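Local coordinates for GTPase-activating protein skywalker (Drosophila melanogaster, PDB 6R82) that acts as a GTPase-activating protein for Rab35 that regulates synaptic vesicle protein turnover through endosomal sorting, and is seen here as its C-terminal TLDc domain, at residues M60-N65 with V178-G183; E67-Y72 with P166-S171; S75-R80 with L127-D132; E150-G155 with F174-L179. All coordinates share one frame; numbering follows the deposited sequence.

Interaction 1: residues M60-N65 with V178-G183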
loop_
_atom_site.group_PDB
_atom_site.type_symbol
_atom_site.label_atom_id
_atom_site.label_comp_id
_atom_site.label_asym_id
_atom_site.label_seq_id
_atom_site.Cartn_x
_atom_site.Cartn_y
_atom_site.Cartn_z
ATOM N N MET A 60 -0.515 1.881 -5.258
ATOM C CA MET A 60 -1.671 1.751 -6.142
ATOM C C MET A 60 -1.487 0.563 -7.075
ATOM O O MET A 60 -0.513 0.512 -7.829
ATOM C CB MET A 60 -1.892 3.023 -6.958
ATOM C CG MET A 60 -3.360 3.222 -7.324
ATOM S SD MET A 60 -3.686 4.902 -7.855
ATOM C CE MET A 60 -3.041 5.849 -6.463
ATOM N N ILE A 61 -2.441 -0.363 -7.052
ATOM C CA ILE A 61 -2.404 -1.571 -7.871
ATOM C C ILE A 61 -3.508 -1.491 -8.913
ATOM O O ILE A 61 -4.672 -1.230 -8.581
ATOM C CB ILE A 61 -2.566 -2.842 -7.018
ATOM C CG1 ILE A 61 -1.397 -2.973 -6.042
ATOM C CG2 ILE A 61 -2.685 -4.088 -7.913
ATOM C CD1 ILE A 61 -1.681 -3.852 -4.855
ATOM N N LYS A 62 -3.145 -1.734 -10.166
ATOM C CA LYS A 62 -4.098 -1.907 -11.257
ATOM C C LYS A 62 -4.001 -3.362 -11.717
ATOM O O LYS A 62 -2.947 -3.796 -12.199
ATOM C CB LYS A 62 -3.802 -0.925 -12.391
ATOM C CG LYS A 62 -4.171 0.550 -12.076
ATOM C CD LYS A 62 -3.076 1.536 -12.518
ATOM C CE LYS A 62 -3.007 2.766 -11.617
ATOM N NZ LYS A 62 -2.412 2.464 -10.277
ATOM N N THR A 63 -5.087 -4.119 -11.551
ATOM C CA THR A 63 -5.094 -5.523 -11.951
ATOM C C THR A 63 -5.442 -5.680 -13.430
ATOM O O THR A 63 -6.007 -4.786 -14.064
ATOM C CB THR A 63 -6.087 -6.338 -11.120
ATOM O OG1 THR A 63 -7.412 -6.167 -11.635
ATOM C CG2 THR A 63 -6.044 -5.918 -9.663
ATOM N N CYS A 64 -5.099 -6.852 -13.977
ATOM C CA CYS A 64 -5.479 -7.173 -15.350
ATOM C C CYS A 64 -6.989 -7.280 -15.515
ATOM O O CYS A 64 -7.485 -7.196 -16.643
ATOM C CB CYS A 64 -4.811 -8.476 -15.793
ATOM S SG CYS A 64 -2.989 -8.444 -15.799
ATOM N N ASN A 65 -7.722 -7.463 -14.418
ATOM C CA ASN A 65 -9.179 -7.469 -14.385
ATOM C C ASN A 65 -9.775 -6.072 -14.182
ATOM O O ASN A 65 -10.959 -5.959 -13.838
ATOM C CB ASN A 65 -9.660 -8.415 -13.274
ATOM C CG ASN A 65 -10.985 -9.089 -13.598
ATOM O OD1 ASN A 65 -11.336 -9.272 -14.765
ATOM N ND2 ASN A 65 -11.723 -9.468 -12.557
ATOM N N VAL A 178 -0.182 -3.053 -13.535
ATOM C CA VAL A 178 0.829 -2.066 -13.173
ATOM C C VAL A 178 0.717 -1.777 -11.681
ATOM O O VAL A 178 -0.378 -1.747 -11.106
ATOM C CB VAL A 178 0.713 -0.791 -14.040
ATOM C CG1 VAL A 178 -0.698 -0.262 -14.017
ATOM C CG2 VAL A 178 1.710 0.283 -13.576
ATOM N N LEU A 179 1.872 -1.631 -11.047
ATOM C CA LEU A 179 1.958 -1.180 -9.670
ATOM C C LEU A 179 2.706 0.146 -9.638
ATOM O O LEU A 179 3.719 0.307 -10.324
ATOM C CB LEU A 179 2.661 -2.216 -8.793
ATOM C CG LEU A 179 2.835 -1.730 -7.355
ATOM C CD1 LEU A 179 2.216 -2.712 -6.406
ATOM C CD2 LEU A 179 4.304 -1.552 -7.056
ATOM N N GLU A 180 2.187 1.090 -8.849
ATOM C CA GLU A 180 2.787 2.405 -8.680
ATOM C C GLU A 180 2.929 2.722 -7.197
ATOM O O GLU A 180 2.041 2.405 -6.402
ATOM C CB GLU A 180 1.935 3.492 -9.358
ATOM C CG GLU A 180 2.156 3.586 -10.872
ATOM C CD GLU A 180 1.168 4.526 -11.577
ATOM O OE1 GLU A 180 0.234 5.047 -10.909
ATOM O OE2 GLU A 180 1.332 4.731 -12.807
ATOM N N VAL A 181 4.050 3.351 -6.833
ATOM C CA VAL A 181 4.286 3.832 -5.475
ATOM C C VAL A 181 4.646 5.313 -5.536
ATOM O O VAL A 181 5.540 5.703 -6.291
ATOM C CB VAL A 181 5.403 3.045 -4.757
ATOM C CG1 VAL A 181 5.451 3.445 -3.272
ATOM C CG2 VAL A 181 5.174 1.548 -4.892
ATOM N N TYR A 182 3.956 6.126 -4.739
ATOM C CA TYR A 182 4.204 7.557 -4.629
ATOM C C TYR A 182 4.777 7.872 -3.257
ATOM O O TYR A 182 4.389 7.256 -2.264
ATOM C CB TYR A 182 2.907 8.364 -4.844
ATOM C CG TYR A 182 2.371 8.243 -6.255
ATOM C CD1 TYR A 182 1.527 7.192 -6.610
ATOM C CD2 TYR A 182 2.727 9.160 -7.234
ATOM C CE1 TYR A 182 1.047 7.062 -7.913
ATOM C CE2 TYR A 182 2.261 9.033 -8.539
ATOM C CZ TYR A 182 1.417 7.983 -8.867
ATOM O OH TYR A 182 0.946 7.861 -10.157
ATOM N N GLY A 183 5.708 8.828 -3.214
ATOM C CA GLY A 183 6.118 9.469 -1.989
ATOM C C GLY A 183 5.647 10.915 -1.930
ATOM O O GLY A 183 4.848 11.373 -2.749
#
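Four main-chain hydrogen bonds join 60-63 to the antiparallel strand 178-183. Met60 and Glu180 form one hydrogen-bonded pair, with Met60 N to Glu180 O at 2.8 Å and the reverse bond beside it. Lys62 and Val178 form the next: Lys62 N meets Val178 O in a nearly straight bond (168°), whereas the return bond from Val178 N to Lys62 O is longer, 3.2 Å. Between them lies the non-hydrogen-bonded pair Ile61 and Leu179, whose side chains leave by the other face of the sheet and cross obliquely, Ile61 CG1 against Leu179 CD1 at 3.6 Å; Phe69 and Phe174 add to the packing around Ile61. Tightest of all is the place where Lys62 and Val178 run side by side. Val178 holds CG1 in the crowded position between its backbone N and carbonyl carbon (chi1 52°), which brings it to 3.3 Å from Lys62 CD, closer than carbons usually come. Beyond this point the contact loosens toward partly exposed ends. The bent lysine chain carries NZ round toward Glu180, but Lys62 NZ and Glu180 OE1 stay 3.8 Å apart, a long salt bridge. Glu180 OE1 is better served by Tyr182 OH, which donates from above the carboxylate plane at 3.0 Å. An alanine in place of Glu180 would remove the acceptor of Tyr182 OH and the charge facing Lys62, and would probably leave both side chains less firmly placed. Arg177 and Val178 both face Lys62, so a classic beta bulge interrupts the pairing, which Cys64 and Glu175 continue, within the antiparallel sheet of the TLDc domain.

Interaction 2: residues E67-Y72 with P166-S171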
loop_
_atom_site.group_PDB
_atom_site.type_symbol
_atom_site.label_atom_id
_atom_site.label_comp_id
_atom_site.label_asym_id
_atom_site.label_seq_id
_atom_site.Cartn_x
_atom_site.Cartn_y
_atom_site.Cartn_z
ATOM N N GLU A 67 -9.548 -3.900 -11.866
ATOM C CA GLU A 67 -9.775 -3.428 -10.507
ATOM C C GLU A 67 -8.605 -2.550 -10.063
ATOM O O GLU A 67 -7.457 -2.758 -10.467
ATOM C CB GLU A 67 -9.951 -4.602 -9.540
ATOM C CG GLU A 67 -11.142 -5.504 -9.865
ATOM C CD GLU A 67 -10.730 -6.906 -10.280
ATOM O OE1 GLU A 67 -9.536 -7.253 -10.126
ATOM O OE2 GLU A 67 -11.603 -7.662 -10.772
ATOM N N VAL A 68 -8.910 -1.553 -9.236
ATOM C CA VAL A 68 -7.933 -0.570 -8.779
ATOM C C VAL A 68 -8.087 -0.424 -7.277
ATOM O O VAL A 68 -9.177 -0.103 -6.791
ATOM C CB VAL A 68 -8.106 0.790 -9.475
ATOM C CG1 VAL A 68 -7.320 1.870 -8.739
ATOM C CG2 VAL A 68 -7.650 0.700 -10.915
ATOM N N PHE A 69 -7.002 -0.667 -6.543
ATOM C CA PHE A 69 -7.001 -0.581 -5.090
ATOM C C PHE A 69 -5.554 -0.409 -4.626
ATOM O O PHE A 69 -4.620 -0.393 -5.433
ATOM C CB PHE A 69 -7.669 -1.807 -4.461
ATOM C CG PHE A 69 -7.070 -3.118 -4.891
ATOM C CD1 PHE A 69 -7.527 -3.767 -6.030
ATOM C CD2 PHE A 69 -6.047 -3.701 -4.156
ATOM C CE1 PHE A 69 -6.982 -4.974 -6.423
ATOM C CE2 PHE A 69 -5.494 -4.904 -4.547
ATOM C CZ PHE A 69 -5.962 -5.542 -5.682
ATOM N N GLY A 70 -5.374 -0.253 -3.318
ATOM C CA GLY A 70 -4.042 0.001 -2.803
ATOM C C GLY A 70 -4.068 0.342 -1.329
ATOM O O GLY A 70 -4.997 -0.028 -0.608
ATOM N N ALA A 71 -3.018 1.035 -0.887
ATOM C CA ALA A 71 -2.911 1.369 0.526
ATOM C C ALA A 71 -2.032 2.593 0.736
ATOM O O ALA A 71 -1.030 2.781 0.043
ATOM C CB ALA A 71 -2.340 0.203 1.337
ATOM N N TYR A 72 -2.409 3.403 1.716
ATOM C CA TYR A 72 -1.530 4.413 2.277
ATOM C C TYR A 72 -0.704 3.740 3.372
ATOM O O TYR A 72 -1.265 3.173 4.313
ATOM C CB TYR A 72 -2.358 5.582 2.821
ATOM C CG TYR A 72 -1.579 6.640 3.565
ATOM C CD1 TYR A 72 -0.888 7.631 2.880
ATOM C CD2 TYR A 72 -1.535 6.653 4.945
ATOM C CE1 TYR A 72 -0.168 8.606 3.558
ATOM C CE2 TYR A 72 -0.815 7.631 5.637
ATOM C CZ TYR A 72 -0.138 8.598 4.928
ATOM O OH TYR A 72 0.568 9.555 5.604
ATOM N N PRO A 166 -13.533 -6.225 3.082
ATOM C CA PRO A 166 -13.792 -7.360 2.205
ATOM C C PRO A 166 -12.652 -7.517 1.217
ATOM O O PRO A 166 -11.838 -6.594 1.058
ATOM C CB PRO A 166 -15.088 -6.953 1.492
ATOM C CG PRO A 166 -14.935 -5.473 1.346
ATOM C CD PRO A 166 -14.232 -5.013 2.617
ATOM N N PRO A 167 -12.548 -8.661 0.546
ATOM C CA PRO A 167 -11.626 -8.753 -0.592
ATOM C C PRO A 167 -11.806 -7.565 -1.527
ATOM O O PRO A 167 -12.918 -7.237 -1.937
ATOM C CB PRO A 167 -12.024 -10.077 -1.252
ATOM C CG PRO A 167 -12.477 -10.920 -0.093
ATOM C CD PRO A 167 -13.161 -9.963 0.868
ATOM N N LEU A 168 -10.700 -6.888 -1.830
ATOM C CA LEU A 168 -10.754 -5.642 -2.587
ATOM C C LEU A 168 -10.987 -5.860 -4.078
ATOM O O LEU A 168 -11.125 -4.882 -4.823
ATOM C CB LEU A 168 -9.476 -4.831 -2.347
ATOM C CG LEU A 168 -9.015 -4.813 -0.885
ATOM C CD1 LEU A 168 -7.579 -4.342 -0.768
ATOM C CD2 LEU A 168 -9.927 -3.936 -0.048
ATOM N N CYS A 169 -11.026 -7.105 -4.526
ATOM C CA CYS A 169 -11.629 -7.480 -5.795
ATOM C C CYS A 169 -12.452 -8.738 -5.548
ATOM O O CYS A 169 -12.188 -9.473 -4.591
ATOM C CB CYS A 169 -10.584 -7.706 -6.897
ATOM S SG CYS A 169 -9.232 -8.818 -6.482
ATOM N N PRO A 170 -13.479 -8.990 -6.376
ATOM C CA PRO A 170 -14.403 -10.107 -6.067
ATOM C C PRO A 170 -13.714 -11.461 -5.953
ATOM O O PRO A 170 -13.875 -12.149 -4.933
ATOM C CB PRO A 170 -15.400 -10.048 -7.234
ATOM C CG PRO A 170 -15.361 -8.601 -7.681
ATOM C CD PRO A 170 -13.913 -8.232 -7.564
ATOM N N SER A 171 -12.961 -11.869 -6.975
ATOM C CA SER A 171 -12.072 -13.014 -6.840
ATOM C C SER A 171 -10.998 -12.716 -5.796
ATOM O O SER A 171 -10.552 -11.577 -5.640
ATOM C CB SER A 171 -11.429 -13.347 -8.187
ATOM O OG SER A 171 -10.118 -13.858 -8.020
#
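The loop 166-171 passes beside 67-72 with no hydrogen bond between them; the nearest CA atoms are those of Glu67, just before the strand, and Cys169, 6.5 Å apart. Side chains therefore carry the contact. Phe69 keeps CG in the crowded position between its own N and carbonyl carbon (chi1 55°), and its ring receives Leu168 over one face: Leu168 CB lies 4.2 Å from the centroid of the Phe69 ring, a CH-pi contact offset toward the rim. The leucine continues obliquely across, with Leu168 CD1 3.8 Å from Phe69 CD2. Cys169 SG approaches the same ring at a slant, 5.4 Å from the Phe69 centroid, as a sulfur-aromatic contact. The loop, which leads from strand 154-156 into strand 173-185, thus lies against one face of the TLDc sheet, where Phe174 also meets the Phe69 ring edge-to-face. Glu67 bends at chi2 (114°), laying its carboxylate along Cys169 so that Glu67 OE1 is 3.4 Å from Cys169 CB. This acid is held from its own side of the contact: OE1 is hydrogen-bonded to Thr63 OG1, and Asn65 ND2 reaches OE2 weakly. An alanine in place of Glu67 has no carboxylate for Thr63 and Asn65, and would probably leave the turn 63-67 and Cys169 less well held. At the margin, Glu67 OE2 and Pro170 CD meet tip to tip at 4.0 Å.

Interaction 3: residues S75-R80 with L127-D132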
loop_
_atom_site.group_PDB
_atom_site.type_symbol
_atom_site.label_atom_id
_atom_site.label_comp_id
_atom_site.label_asym_id
_atom_site.label_seq_id
_atom_site.Cartn_x
_atom_site.Cartn_y
_atom_site.Cartn_z
ATOM N N SER A 75 4.877 3.902 7.106
ATOM C CA SER A 75 6.269 3.760 7.531
ATOM C C SER A 75 7.154 3.300 6.382
ATOM O O SER A 75 6.681 2.715 5.402
ATOM C CB SER A 75 6.383 2.765 8.697
ATOM O OG SER A 75 5.404 3.048 9.671
ATOM N N ARG A 76 8.459 3.553 6.513
ATOM C CA ARG A 76 9.364 3.151 5.442
ATOM C C ARG A 76 9.479 1.632 5.369
ATOM O O ARG A 76 9.478 0.935 6.390
ATOM C CB ARG A 76 10.742 3.797 5.601
ATOM C CG ARG A 76 11.216 3.943 6.961
ATOM C CD ARG A 76 12.426 4.855 7.066
ATOM N NE ARG A 76 12.798 4.734 8.459
ATOM C CZ ARG A 76 13.928 4.218 8.913
ATOM N NH1 ARG A 76 14.878 3.815 8.069
ATOM N NH2 ARG A 76 14.113 4.146 10.226
ATOM N N TRP A 77 9.527 1.114 4.144
ATOM C CA TRP A 77 9.671 -0.327 3.984
ATOM C C TRP A 77 11.021 -0.802 4.500
ATOM O O TRP A 77 11.171 -1.986 4.799
ATOM C CB TRP A 77 9.460 -0.721 2.521
ATOM C CG TRP A 77 8.004 -0.628 2.080
ATOM C CD1 TRP A 77 7.444 0.352 1.319
ATOM C CD2 TRP A 77 6.948 -1.555 2.379
ATOM N NE1 TRP A 77 6.107 0.101 1.132
ATOM C CE2 TRP A 77 5.775 -1.062 1.773
ATOM C CE3 TRP A 77 6.880 -2.746 3.111
ATOM C CZ2 TRP A 77 4.538 -1.728 1.856
ATOM C CZ3 TRP A 77 5.644 -3.403 3.209
ATOM C CH2 TRP A 77 4.494 -2.894 2.575
ATOM N N PHE A 78 11.996 0.107 4.630
ATOM C CA PHE A 78 13.265 -0.208 5.276
ATOM C C PHE A 78 13.067 -0.868 6.634
ATOM O O PHE A 78 13.903 -1.673 7.054
ATOM C CB PHE A 78 14.082 1.072 5.449
ATOM C CG PHE A 78 15.469 0.864 6.028
ATOM C CD1 PHE A 78 16.544 0.591 5.194
ATOM C CD2 PHE A 78 15.695 0.995 7.401
ATOM C CE1 PHE A 78 17.833 0.424 5.710
ATOM C CE2 PHE A 78 16.970 0.832 7.934
ATOM C CZ PHE A 78 18.043 0.544 7.091
ATOM N N GLU A 79 11.986 -0.531 7.338
ATOM C CA GLU A 79 11.770 -1.064 8.680
ATOM C C GLU A 79 11.314 -2.524 8.691
ATOM O O GLU A 79 11.121 -3.076 9.772
ATOM C CB GLU A 79 10.755 -0.188 9.430
ATOM C CG GLU A 79 11.353 1.195 9.800
ATOM C CD GLU A 79 10.380 2.106 10.559
ATOM O OE1 GLU A 79 9.282 1.653 10.936
ATOM O OE2 GLU A 79 10.730 3.288 10.783
ATOM N N ARG A 80 11.164 -3.167 7.529
ATOM C CA ARG A 80 10.744 -4.563 7.503
ATOM C C ARG A 80 11.723 -5.481 8.233
ATOM O O ARG A 80 11.337 -6.595 8.609
ATOM C CB ARG A 80 10.574 -5.028 6.056
ATOM C CG ARG A 80 11.882 -5.006 5.275
ATOM C CD ARG A 80 11.671 -5.186 3.783
ATOM N NE ARG A 80 12.949 -5.278 3.069
ATOM C CZ ARG A 80 13.663 -4.234 2.642
ATOM N NH1 ARG A 80 13.238 -2.972 2.845
ATOM N NH2 ARG A 80 14.811 -4.443 2.017
ATOM N N LEU A 127 -1.937 -5.033 12.779
ATOM C CA LEU A 127 -0.937 -5.633 11.896
ATOM C C LEU A 127 -1.001 -4.928 10.548
ATOM O O LEU A 127 -1.866 -5.233 9.725
ATOM C CB LEU A 127 -1.180 -7.135 11.735
ATOM C CG LEU A 127 -1.240 -8.012 12.988
ATOM C CD1 LEU A 127 -1.476 -9.483 12.606
ATOM C CD2 LEU A 127 0.041 -7.868 13.802
ATOM N N PHE A 128 -0.060 -4.012 10.305
ATOM C CA PHE A 128 -0.175 -3.064 9.199
ATOM C C PHE A 128 0.629 -3.475 7.968
ATOM O O PHE A 128 0.054 -3.673 6.895
ATOM C CB PHE A 128 0.236 -1.670 9.698
ATOM C CG PHE A 128 -0.625 -1.175 10.823
ATOM C CD1 PHE A 128 -1.992 -1.014 10.644
ATOM C CD2 PHE A 128 -0.083 -0.908 12.068
ATOM C CE1 PHE A 128 -2.803 -0.588 11.697
ATOM C CE2 PHE A 128 -0.888 -0.475 13.118
ATOM C CZ PHE A 128 -2.253 -0.315 12.923
ATOM N N MET A 129 1.949 -3.592 8.095
ATOM C CA MET A 129 2.840 -3.836 6.967
ATOM C C MET A 129 3.808 -4.958 7.320
ATOM O O MET A 129 4.248 -5.063 8.465
ATOM C CB MET A 129 3.663 -2.572 6.593
ATOM C CG MET A 129 2.843 -1.280 6.355
ATOM S SD MET A 129 3.866 0.233 6.419
ATOM C CE MET A 129 4.891 0.003 4.968
ATOM N N ALA A 130 4.159 -5.772 6.324
ATOM C CA ALA A 130 5.198 -6.791 6.467
ATOM C C ALA A 130 5.808 -7.058 5.095
ATOM O O ALA A 130 5.119 -6.954 4.080
ATOM C CB ALA A 130 4.645 -8.087 7.075
ATOM N N ALA A 131 7.103 -7.370 5.058
ATOM C CA ALA A 131 7.774 -7.549 3.772
ATOM C C ALA A 131 9.068 -8.328 3.953
ATOM O O ALA A 131 9.780 -8.149 4.942
ATOM C CB ALA A 131 8.077 -6.195 3.109
ATOM N N ASP A 132 9.384 -9.167 2.972
ATOM C CA ASP A 132 10.669 -9.865 2.967
ATOM C C ASP A 132 11.060 -10.122 1.516
ATOM O O ASP A 132 10.574 -9.446 0.605
ATOM C CB ASP A 132 10.600 -11.142 3.830
ATOM C CG ASP A 132 9.570 -12.162 3.332
ATOM O OD1 ASP A 132 9.170 -12.132 2.143
ATOM O OD2 ASP A 132 9.177 -13.025 4.153
#
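Trp77 O is gripped twice by Arg80. Arg80 N reaches it at 3.0 Å, the i to i+3 bond of the 3-10 turn, and Arg80 NH1 adds a second bond to Trp77 O, also 3.0 Å. The two donors come from opposite sides of the carbonyl plane, and the oxygen lies near the plane of the guanidinium. Arg80 manages this by placing CG between its N and carbonyl carbon (chi1 64°) and running extended to NE. The charged end has a salt bridge to Glu52, and Tyr48 adds a cation-pi contact. The aliphatic part of Arg80 lies against Ala131, at the end of strand 129-131, with Arg80 CB 3.4 Å from Ala131 O. Here the 3-10 turn after strand 68-73 is packed onto strand 129-131 of the TLDc sheet, and a Met-aromatic contact forms the centre. Met129 bends at chi3 (67°) so that its methyl sits over the six-membered ring of the indole: Met129 CE is 3.4 Å from the centroid of that Trp77 ring, 10° off the normal. The sulfur is farther back, Met129 SD being 5.0 Å from that centroid. The same methyl also lies 3.3 Å from Ser75 O, so CE is wedged between a carbonyl and a ring. Ala131 CB comes to the indole obliquely, 3.7 Å from Trp77 CE3, while Ala130 O lies at the ring edge near its plane, and Phe47 meets the indole edge-to-face.

Interaction 4: residues E150-G155 with F174-L179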
loop_
_atom_site.group_PDB
_atom_site.type_symbol
_atom_site.label_atom_id
_atom_site.label_comp_id
_atom_site.label_asym_id
_atom_site.label_seq_id
_atom_site.Cartn_x
_atom_site.Cartn_y
_atom_site.Cartn_z
ATOM N N GLU A 150 7.169 -12.073 -5.069
ATOM C CA GLU A 150 8.480 -11.465 -5.265
ATOM C C GLU A 150 8.690 -10.954 -6.678
ATOM O O GLU A 150 9.646 -10.206 -6.909
ATOM C CB GLU A 150 9.589 -12.468 -4.921
ATOM C CG GLU A 150 9.726 -13.602 -5.939
ATOM C CD GLU A 150 10.594 -14.752 -5.435
ATOM O OE1 GLU A 150 11.688 -14.962 -6.004
ATOM O OE2 GLU A 150 10.184 -15.445 -4.475
ATOM N N ASN A 151 7.836 -11.342 -7.625
ATOM C CA ASN A 151 7.941 -10.871 -8.998
ATOM C C ASN A 151 6.972 -9.740 -9.299
ATOM O O ASN A 151 6.989 -9.218 -10.419
ATOM C CB ASN A 151 7.707 -12.025 -9.980
ATOM C CG ASN A 151 8.679 -13.163 -9.767
ATOM O OD1 ASN A 151 8.281 -14.282 -9.437
ATOM N ND2 ASN A 151 9.964 -12.880 -9.939
ATOM N N ILE A 152 6.150 -9.349 -8.318
ATOM C CA ILE A 152 5.105 -8.336 -8.468
ATOM C C ILE A 152 4.246 -8.688 -9.676
ATOM O O ILE A 152 3.842 -7.810 -10.452
ATOM C CB ILE A 152 5.695 -6.912 -8.569
ATOM C CG1 ILE A 152 6.869 -6.757 -7.601
ATOM C CG2 ILE A 152 4.627 -5.868 -8.231
ATOM C CD1 ILE A 152 7.266 -5.309 -7.333
ATOM N N ARG A 153 3.978 -9.986 -9.843
ATOM C CA ARG A 153 3.147 -10.468 -10.931
ATOM C C ARG A 153 1.795 -10.973 -10.437
ATOM O O ARG A 153 0.760 -10.567 -10.975
ATOM C CB ARG A 153 3.883 -11.564 -11.704
ATOM C CG ARG A 153 2.956 -12.460 -12.507
ATOM C CD ARG A 153 3.723 -13.403 -13.439
ATOM N NE ARG A 153 4.339 -12.722 -14.583
ATOM C CZ ARG A 153 3.704 -11.949 -15.470
ATOM N NH1 ARG A 153 2.391 -11.747 -15.399
ATOM N NH2 ARG A 153 4.391 -11.385 -16.459
ATOM N N PHE A 154 1.772 -11.820 -9.399
ATOM C CA PHE A 154 0.527 -12.345 -8.857
ATOM C C PHE A 154 0.359 -11.927 -7.403
ATOM O O PHE A 154 1.337 -11.728 -6.677
ATOM C CB PHE A 154 0.456 -13.883 -8.925
ATOM C CG PHE A 154 0.641 -14.455 -10.298
ATOM C CD1 PHE A 154 -0.214 -14.105 -11.327
ATOM C CD2 PHE A 154 1.666 -15.359 -10.554
ATOM C CE1 PHE A 154 -0.051 -14.626 -12.598
ATOM C CE2 PHE A 154 1.836 -15.889 -11.828
ATOM C CZ PHE A 154 0.973 -15.521 -12.849
ATOM N N GLY A 155 -0.898 -11.848 -6.970
ATOM C CA GLY A 155 -1.207 -11.442 -5.619
ATOM C C GLY A 155 -2.559 -11.961 -5.186
ATOM O O GLY A 155 -3.319 -12.526 -5.976
ATOM N N PHE A 174 -5.428 -11.935 -7.995
ATOM C CA PHE A 174 -5.320 -10.986 -9.089
ATOM C C PHE A 174 -3.941 -11.101 -9.710
ATOM O O PHE A 174 -2.999 -11.610 -9.096
ATOM C CB PHE A 174 -5.585 -9.541 -8.625
ATOM C CG PHE A 174 -4.709 -9.081 -7.480
ATOM C CD1 PHE A 174 -3.495 -8.449 -7.721
ATOM C CD2 PHE A 174 -5.107 -9.273 -6.163
ATOM C CE1 PHE A 174 -2.695 -8.030 -6.666
ATOM C CE2 PHE A 174 -4.316 -8.858 -5.113
ATOM C CZ PHE A 174 -3.107 -8.239 -5.362
ATOM N N GLU A 175 -3.846 -10.637 -10.947
ATOM C CA GLU A 175 -2.575 -10.403 -11.605
ATOM C C GLU A 175 -2.387 -8.901 -11.754
ATOM O O GLU A 175 -3.340 -8.175 -12.057
ATOM C CB GLU A 175 -2.512 -11.073 -12.974
ATOM C CG GLU A 175 -1.095 -11.327 -13.444
ATOM C CD GLU A 175 -1.018 -11.624 -14.922
ATOM O OE1 GLU A 175 -2.081 -11.643 -15.575
ATOM O OE2 GLU A 175 0.102 -11.839 -15.431
ATOM N N ILE A 176 -1.159 -8.444 -11.537
ATOM C CA ILE A 176 -0.848 -7.021 -11.516
ATOM C C ILE A 176 -0.544 -6.567 -12.936
ATOM O O ILE A 176 0.400 -7.056 -13.565
ATOM C CB ILE A 176 0.329 -6.728 -10.575
ATOM C CG1 ILE A 176 -0.093 -7.013 -9.132
ATOM C CG2 ILE A 176 0.806 -5.280 -10.739
ATOM C CD1 ILE A 176 0.796 -8.008 -8.419
ATOM N N ARG A 177 -1.353 -5.640 -13.446
ATOM C CA ARG A 177 -1.028 -5.008 -14.717
ATOM C C ARG A 177 0.018 -3.919 -14.524
ATOM O O ARG A 177 1.005 -3.856 -15.262
ATOM C CB ARG A 177 -2.283 -4.433 -15.368
ATOM C CG ARG A 177 -2.083 -4.099 -16.835
ATOM C CD ARG A 177 -3.122 -3.111 -17.335
ATOM N NE ARG A 177 -4.485 -3.542 -17.037
ATOM C CZ ARG A 177 -5.565 -3.110 -17.687
ATOM N NH1 ARG A 177 -5.439 -2.237 -18.684
ATOM N NH2 ARG A 177 -6.770 -3.552 -17.346
ATOM N N VAL A 178 -0.182 -3.053 -13.535
ATOM C CA VAL A 178 0.829 -2.066 -13.173
ATOM C C VAL A 178 0.717 -1.777 -11.681
ATOM O O VAL A 178 -0.378 -1.747 -11.106
ATOM C CB VAL A 178 0.713 -0.791 -14.040
ATOM C CG1 VAL A 178 -0.698 -0.262 -14.017
ATOM C CG2 VAL A 178 1.710 0.283 -13.576
ATOM N N LEU A 179 1.872 -1.631 -11.047
ATOM C CA LEU A 179 1.958 -1.180 -9.670
ATOM C C LEU A 179 2.706 0.146 -9.638
ATOM O O LEU A 179 3.719 0.307 -10.324
ATOM C CB LEU A 179 2.661 -2.216 -8.793
ATOM C CG LEU A 179 2.835 -1.730 -7.355
ATOM C CD1 LEU A 179 2.216 -2.712 -6.406
ATOM C CD2 LEU A 179 4.304 -1.552 -7.056
#
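Three main-chain hydrogen bonds bind 153-155 to 174-176, and the straightest runs from Ile176 N to Arg153 O (2.9 Å, 170°). Gly155 and Phe174 exchange the other two as a hydrogen-bonded antiparallel pair, while Phe154 and Glu175 form the non-hydrogen-bonded pair beside it. Strand 154-156 is thereby joined to the first part of strand 173-185, just before the chain turns a corner at Arg177, in the antiparallel sheet of the TLDc domain. The turn leading into it is fixed by Asp149, whose carboxylate accepts the backbone N-H groups of Asn151, Arg153 and Phe154. On the exposed face Arg153 and Glu175 run side by side and form a salt bridge, although NH1 and OE2 are modelled too close for their positions to be certain. Phe154 packs beside both: Arg153 CG lies 3.4 Å above the plane of the Phe154 ring, over its centre, and Phe154 CE1 touches Glu175 CG at 3.6 Å. The buried face is apolar. Ile152 crosses Leu179 at about a right angle, Ile152 CG2 being 4.2 Å from Leu179 CB, and Ile176 CD1 packs against the turn, 3.7 Å from Ile152 O. Phe174, with CG in the crowded position (chi1 55°), lays its ring flat against Gly155. A beta carbon on Gly155 would run into Phe174 CZ, and in its absence Gly155 CA makes a CH-pi contact 4.0 Å from the Phe174 ring centroid.

Going from the N terminus, the chain opens interaction 1 at 60-65, interaction 2 at 67-72 and interaction 3 at 75-80. Interaction 3 closes first, at 127-132, and so lies within interaction 2 as well as interaction 1, about 18 Å centre to centre from the latter and across the middle of the domain. Interaction 4 then opens at 150-155. The loop 166-171 closes interaction 2 before 174-179 closes interaction 4, so these two cross. Last, 178-183 closes interaction 1, around interaction 2 too. Interactions 1 and 4 share Val178 and Leu179, so strand 173-185 links strands 57-63 and 154-156; strand 68-73 follows as the neighbour of 57-63, with the loop of interaction 2 packed against it.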